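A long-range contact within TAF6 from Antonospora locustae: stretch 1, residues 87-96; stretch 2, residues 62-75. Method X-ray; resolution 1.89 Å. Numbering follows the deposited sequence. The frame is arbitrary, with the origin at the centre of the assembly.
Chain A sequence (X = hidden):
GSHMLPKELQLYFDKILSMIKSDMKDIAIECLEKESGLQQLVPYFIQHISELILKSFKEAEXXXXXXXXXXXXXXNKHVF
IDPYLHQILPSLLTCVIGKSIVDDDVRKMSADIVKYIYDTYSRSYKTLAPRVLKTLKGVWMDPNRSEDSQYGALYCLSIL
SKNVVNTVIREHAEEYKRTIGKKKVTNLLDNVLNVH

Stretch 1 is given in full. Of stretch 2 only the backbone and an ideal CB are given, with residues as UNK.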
# COMPACT_ATOMS: atom_id res chain seq x y z
N GLN A 87 -9.49 4.37 -3.00
CA GLN A 87 -9.24 3.15 -3.80
C GLN A 87 -7.78 2.67 -3.69
O GLN A 87 -7.50 1.47 -3.65
CB GLN A 87 -9.55 3.40 -5.28
CG GLN A 87 -11.02 3.73 -5.56
CD GLN A 87 -11.24 4.19 -6.98
OE1 GLN A 87 -10.31 4.36 -7.77
NE2 GLN A 87 -12.49 4.44 -7.32
N ILE A 88 -6.83 3.61 -3.65
CA ILE A 88 -5.39 3.25 -3.53
C ILE A 88 -5.07 2.62 -2.17
O ILE A 88 -4.36 1.61 -2.10
CB ILE A 88 -4.50 4.51 -3.78
CG1 ILE A 88 -4.62 4.97 -5.27
CG2 ILE A 88 -3.00 4.22 -3.43
CD1 ILE A 88 -3.97 6.37 -5.54
N LEU A 89 -5.54 3.26 -1.09
CA LEU A 89 -5.21 2.81 0.27
C LEU A 89 -5.54 1.34 0.55
O LEU A 89 -4.62 0.62 0.95
CB LEU A 89 -5.81 3.75 1.32
CG LEU A 89 -4.94 4.90 1.77
CD1 LEU A 89 -5.77 5.88 2.60
CD2 LEU A 89 -3.78 4.39 2.66
N PRO A 90 -6.76 0.82 0.27
CA PRO A 90 -7.02 -0.61 0.54
C PRO A 90 -6.17 -1.54 -0.33
O PRO A 90 -5.78 -2.59 0.15
CB PRO A 90 -8.53 -0.77 0.33
CG PRO A 90 -8.94 0.35 -0.50
CD PRO A 90 -7.99 1.49 -0.21
N SER A 91 -5.80 -1.12 -1.55
CA SER A 91 -4.95 -1.92 -2.44
C SER A 91 -3.51 -1.99 -1.86
O SER A 91 -2.92 -3.06 -1.80
CB SER A 91 -4.92 -1.32 -3.84
OG SER A 91 -4.19 -2.17 -4.70
N LEU A 92 -2.99 -0.86 -1.39
CA LEU A 92 -1.70 -0.85 -0.70
C LEU A 92 -1.78 -1.68 0.58
O LEU A 92 -0.85 -2.42 0.86
CB LEU A 92 -1.31 0.56 -0.34
CG LEU A 92 -0.80 1.45 -1.48
CD1 LEU A 92 -0.72 2.92 -0.96
CD2 LEU A 92 0.56 0.95 -1.99
N LEU A 93 -2.87 -1.56 1.34
CA LEU A 93 -3.02 -2.36 2.56
C LEU A 93 -3.07 -3.85 2.30
O LEU A 93 -2.55 -4.62 3.12
CB LEU A 93 -4.22 -1.90 3.40
CG LEU A 93 -4.07 -0.52 4.05
CD1 LEU A 93 -5.38 -0.06 4.59
CD2 LEU A 93 -3.03 -0.54 5.18
N THR A 94 -3.62 -4.28 1.13
CA THR A 94 -3.62 -5.71 0.74
C THR A 94 -2.15 -6.19 0.60
O THR A 94 -1.83 -7.31 0.98
CB THR A 94 -4.38 -5.88 -0.56
OG1 THR A 94 -5.75 -5.55 -0.32
CG2 THR A 94 -4.28 -7.29 -1.13
N CYS A 95 -1.26 -5.33 0.08
CA CYS A 95 0.17 -5.68 -0.04
C CYS A 95 0.87 -5.74 1.30
O CYS A 95 1.86 -6.46 1.44
CB CYS A 95 0.89 -4.73 -0.99
SG CYS A 95 0.31 -4.83 -2.69
N VAL A 96 0.36 -4.98 2.29
CA VAL A 96 0.96 -4.97 3.65
C VAL A 96 0.55 -6.25 4.40
O VAL A 96 1.39 -6.94 4.97
CB VAL A 96 0.53 -3.71 4.47
CG1 VAL A 96 1.06 -3.76 5.90
CG2 VAL A 96 0.98 -2.41 3.79
N UNK A 62 6.56 -7.82 -9.61
CA UNK A 62 5.34 -7.17 -10.16
C UNK A 62 4.67 -6.36 -9.07
O UNK A 62 4.32 -5.20 -9.31
CB UNK A 62 4.36 -8.20 -10.73
N UNK A 63 4.59 -6.90 -7.84
CA UNK A 63 3.97 -6.17 -6.72
C UNK A 63 4.72 -4.88 -6.43
O UNK A 63 4.10 -3.84 -6.22
CB UNK A 63 3.93 -7.04 -5.46
N UNK A 64 6.07 -4.94 -6.47
CA UNK A 64 6.89 -3.74 -6.25
C UNK A 64 6.65 -2.68 -7.31
O UNK A 64 6.57 -1.49 -6.98
CB UNK A 64 8.37 -4.11 -6.23
N UNK A 65 6.50 -3.09 -8.58
CA UNK A 65 6.18 -2.17 -9.69
C UNK A 65 4.81 -1.53 -9.47
O UNK A 65 4.69 -0.33 -9.67
CB UNK A 65 6.21 -2.91 -11.03
N UNK A 66 3.81 -2.31 -9.03
CA UNK A 66 2.44 -1.79 -8.77
C UNK A 66 2.45 -0.73 -7.69
O UNK A 66 1.84 0.32 -7.86
CB UNK A 66 1.50 -2.92 -8.36
N UNK A 67 3.18 -0.99 -6.60
CA UNK A 67 3.30 -0.04 -5.49
C UNK A 67 3.97 1.24 -5.98
O UNK A 67 3.53 2.34 -5.63
CB UNK A 67 4.09 -0.65 -4.33
N UNK A 68 5.04 1.11 -6.79
CA UNK A 68 5.78 2.26 -7.34
C UNK A 68 4.91 3.06 -8.29
O UNK A 68 5.02 4.28 -8.28
CB UNK A 68 7.05 1.79 -8.06
N UNK A 69 4.02 2.39 -9.09
CA UNK A 69 3.10 3.11 -9.99
C UNK A 69 2.11 3.92 -9.17
O UNK A 69 1.77 5.05 -9.54
CB UNK A 69 2.36 2.14 -10.91
N UNK A 70 1.60 3.35 -8.07
CA UNK A 70 0.68 4.15 -7.22
C UNK A 70 1.39 5.40 -6.71
O UNK A 70 0.82 6.49 -6.73
CB UNK A 70 0.17 3.32 -6.04
N UNK A 71 2.63 5.25 -6.23
CA UNK A 71 3.40 6.38 -5.69
C UNK A 71 3.66 7.41 -6.77
O UNK A 71 3.64 8.61 -6.50
CB UNK A 71 4.73 5.90 -5.09
N UNK A 72 3.90 6.96 -8.02
CA UNK A 72 4.14 7.91 -9.12
C UNK A 72 2.89 8.76 -9.33
O UNK A 72 3.00 9.97 -9.47
CB UNK A 72 4.51 7.18 -10.41
N UNK A 73 1.71 8.13 -9.36
CA UNK A 73 0.46 8.88 -9.58
C UNK A 73 0.19 9.84 -8.40
O UNK A 73 -0.18 11.00 -8.61
CB UNK A 73 -0.71 7.92 -9.76
N UNK A 74 0.48 9.37 -7.18
CA UNK A 74 0.32 10.22 -5.97
C UNK A 74 1.23 11.46 -6.07
O UNK A 74 0.82 12.56 -5.71
CB UNK A 74 0.65 9.43 -4.70
N UNK A 75 2.47 11.28 -6.57
CA UNK A 75 3.46 12.38 -6.71
C UNK A 75 3.35 13.26 -7.96
O UNK A 75 3.99 14.31 -8.02
CB UNK A 75 4.87 11.78 -6.69

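The two helices run nearly antiparallel, their N-to-C directions 152° apart and their axes 11.0 Å apart at closest approach. All fourteen positions of stretch 2 have helical backbone angles.

Position 62 is out of reach of stretch 1, which places little constraint on it; it is Val 62. Position 63 points toward stretch 1, and its ideal CB lies 5.1 Å from Cys 95 SG. That gap suits a medium or long apolar side chain, such as leucine, isoleucine or methionine. The residue is Leu 63 (m, t), whose CD2 comes to 4.4 Å from Cys 95 SG.

Positions 64 and 65, out of reach, could be polar or apolar; they are Lys 64 and Thr 65. Position 66 points toward stretch 1 but has none of its atoms within 5.5 Å of the ideal CB, so small and larger residues are conceivable. Cys 66 makes no contact.

At position 67 CA-to-CB points sideways, yet the ideal CB is 4.5 Å from Leu 92 CD2, and Cys 95 lies one turn further on. A branched or long aliphatic residue could reach both. Ile 67 does so: CG2 packs 4.1 Å from Leu 92 CD2, and CD1 lies 4.2 Å from Cys 95 CB.

Positions 68, 69, 72 and 75 are out of reach, and stretch 1 would accept almost any side chain there; they are Ala 68, Leu 69, Ser 72 and Lys 75.

Position 70 points toward stretch 1, its ideal CB 4.2 Å from Ile 88 CG2 and 4.7 Å from Leu 92 CD2. Beyond these apolar groups Ser 91 offers a hydroxyl. Leucine, methionine or phenylalanine would suit the near part, but a long side chain ending in a polar group could use the serine as well. The residue is Tyr 70. Ile 88 CG2 sits over one ring face, 4.2 Å from the centroid, in a CH-pi contact, while Leu 92 CD2 meets the ring edge 3.8 Å from Tyr 70 CD2. Tyr 70 OH hydrogen-bonds Ser 91 OG at 2.7 Å, giving this largely apolar contact its polar link.

Position 71 points sideways and admits many residues; the ring of Phe 71 leads away. Position 73 points toward stretch 1 across a wide gap, which leaves room for side chains of many sizes; Leu 73 stays outside contact distance.

Position 74 also points toward stretch 1, with no neighbour near its ideal CB. An extended aliphatic chain could approach Ile 88, and Ile 74 CG1 packs 4.1 Å from Ile 88 CD1.

Stretch 2 (62-75) VLKTCIALYFSLIK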
# COMPACT_ATOMS: atom_id res chain seq x y z
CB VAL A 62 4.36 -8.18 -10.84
CG1 VAL A 62 3.07 -7.51 -11.30
CG2 VAL A 62 5.04 -8.88 -12.02
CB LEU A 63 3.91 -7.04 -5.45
CG LEU A 63 2.98 -8.26 -5.49
CD1 LEU A 63 3.09 -9.04 -4.22
CD2 LEU A 63 1.54 -7.88 -5.68
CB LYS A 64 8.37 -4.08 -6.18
CG LYS A 64 8.74 -4.84 -4.92
CD LYS A 64 10.23 -5.15 -4.93
CE LYS A 64 10.59 -6.20 -3.90
NZ LYS A 64 11.99 -6.64 -4.06
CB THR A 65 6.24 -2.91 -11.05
OG1 THR A 65 7.57 -3.39 -11.20
CG2 THR A 65 5.95 -1.99 -12.24
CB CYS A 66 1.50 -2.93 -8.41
SG CYS A 66 1.14 -4.03 -9.81
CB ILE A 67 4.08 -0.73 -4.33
CG1 ILE A 67 3.24 -1.89 -3.73
CG2 ILE A 67 4.46 0.29 -3.22
CD1 ILE A 67 4.14 -2.99 -2.95
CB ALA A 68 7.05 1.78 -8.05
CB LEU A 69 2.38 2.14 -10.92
CG LEU A 69 3.28 1.48 -12.02
CD1 LEU A 69 2.49 0.39 -12.73
CD2 LEU A 69 3.70 2.50 -13.04
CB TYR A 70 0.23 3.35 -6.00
CG TYR A 70 -0.87 2.33 -6.25
CD1 TYR A 70 -1.83 2.53 -7.24
CD2 TYR A 70 -0.98 1.21 -5.44
CE1 TYR A 70 -2.88 1.62 -7.43
CE2 TYR A 70 -2.03 0.30 -5.61
CZ TYR A 70 -2.96 0.50 -6.61
OH TYR A 70 -3.96 -0.42 -6.78
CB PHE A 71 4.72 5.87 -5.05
CG PHE A 71 5.43 6.93 -4.23
CD1 PHE A 71 4.74 7.69 -3.28
CD2 PHE A 71 6.78 7.19 -4.42
CE1 PHE A 71 5.40 8.68 -2.52
CE2 PHE A 71 7.44 8.18 -3.66
CZ PHE A 71 6.74 8.91 -2.73
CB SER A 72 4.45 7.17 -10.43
OG SER A 72 5.78 6.67 -10.47
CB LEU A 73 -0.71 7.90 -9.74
CG LEU A 73 -0.76 7.08 -11.05
CD1 LEU A 73 -1.94 6.08 -10.99
CD2 LEU A 73 -0.94 7.99 -12.25
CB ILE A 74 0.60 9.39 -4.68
CG1 ILE A 74 -0.51 8.35 -4.43
CG2 ILE A 74 0.75 10.31 -3.41
CD1 ILE A 74 -0.09 7.26 -3.46
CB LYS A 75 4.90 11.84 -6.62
CG LYS A 75 5.28 11.25 -5.25
CD LYS A 75 5.37 12.29 -4.13
CE LYS A 75 6.71 12.99 -4.02
NZ LYS A 75 6.80 13.82 -2.78
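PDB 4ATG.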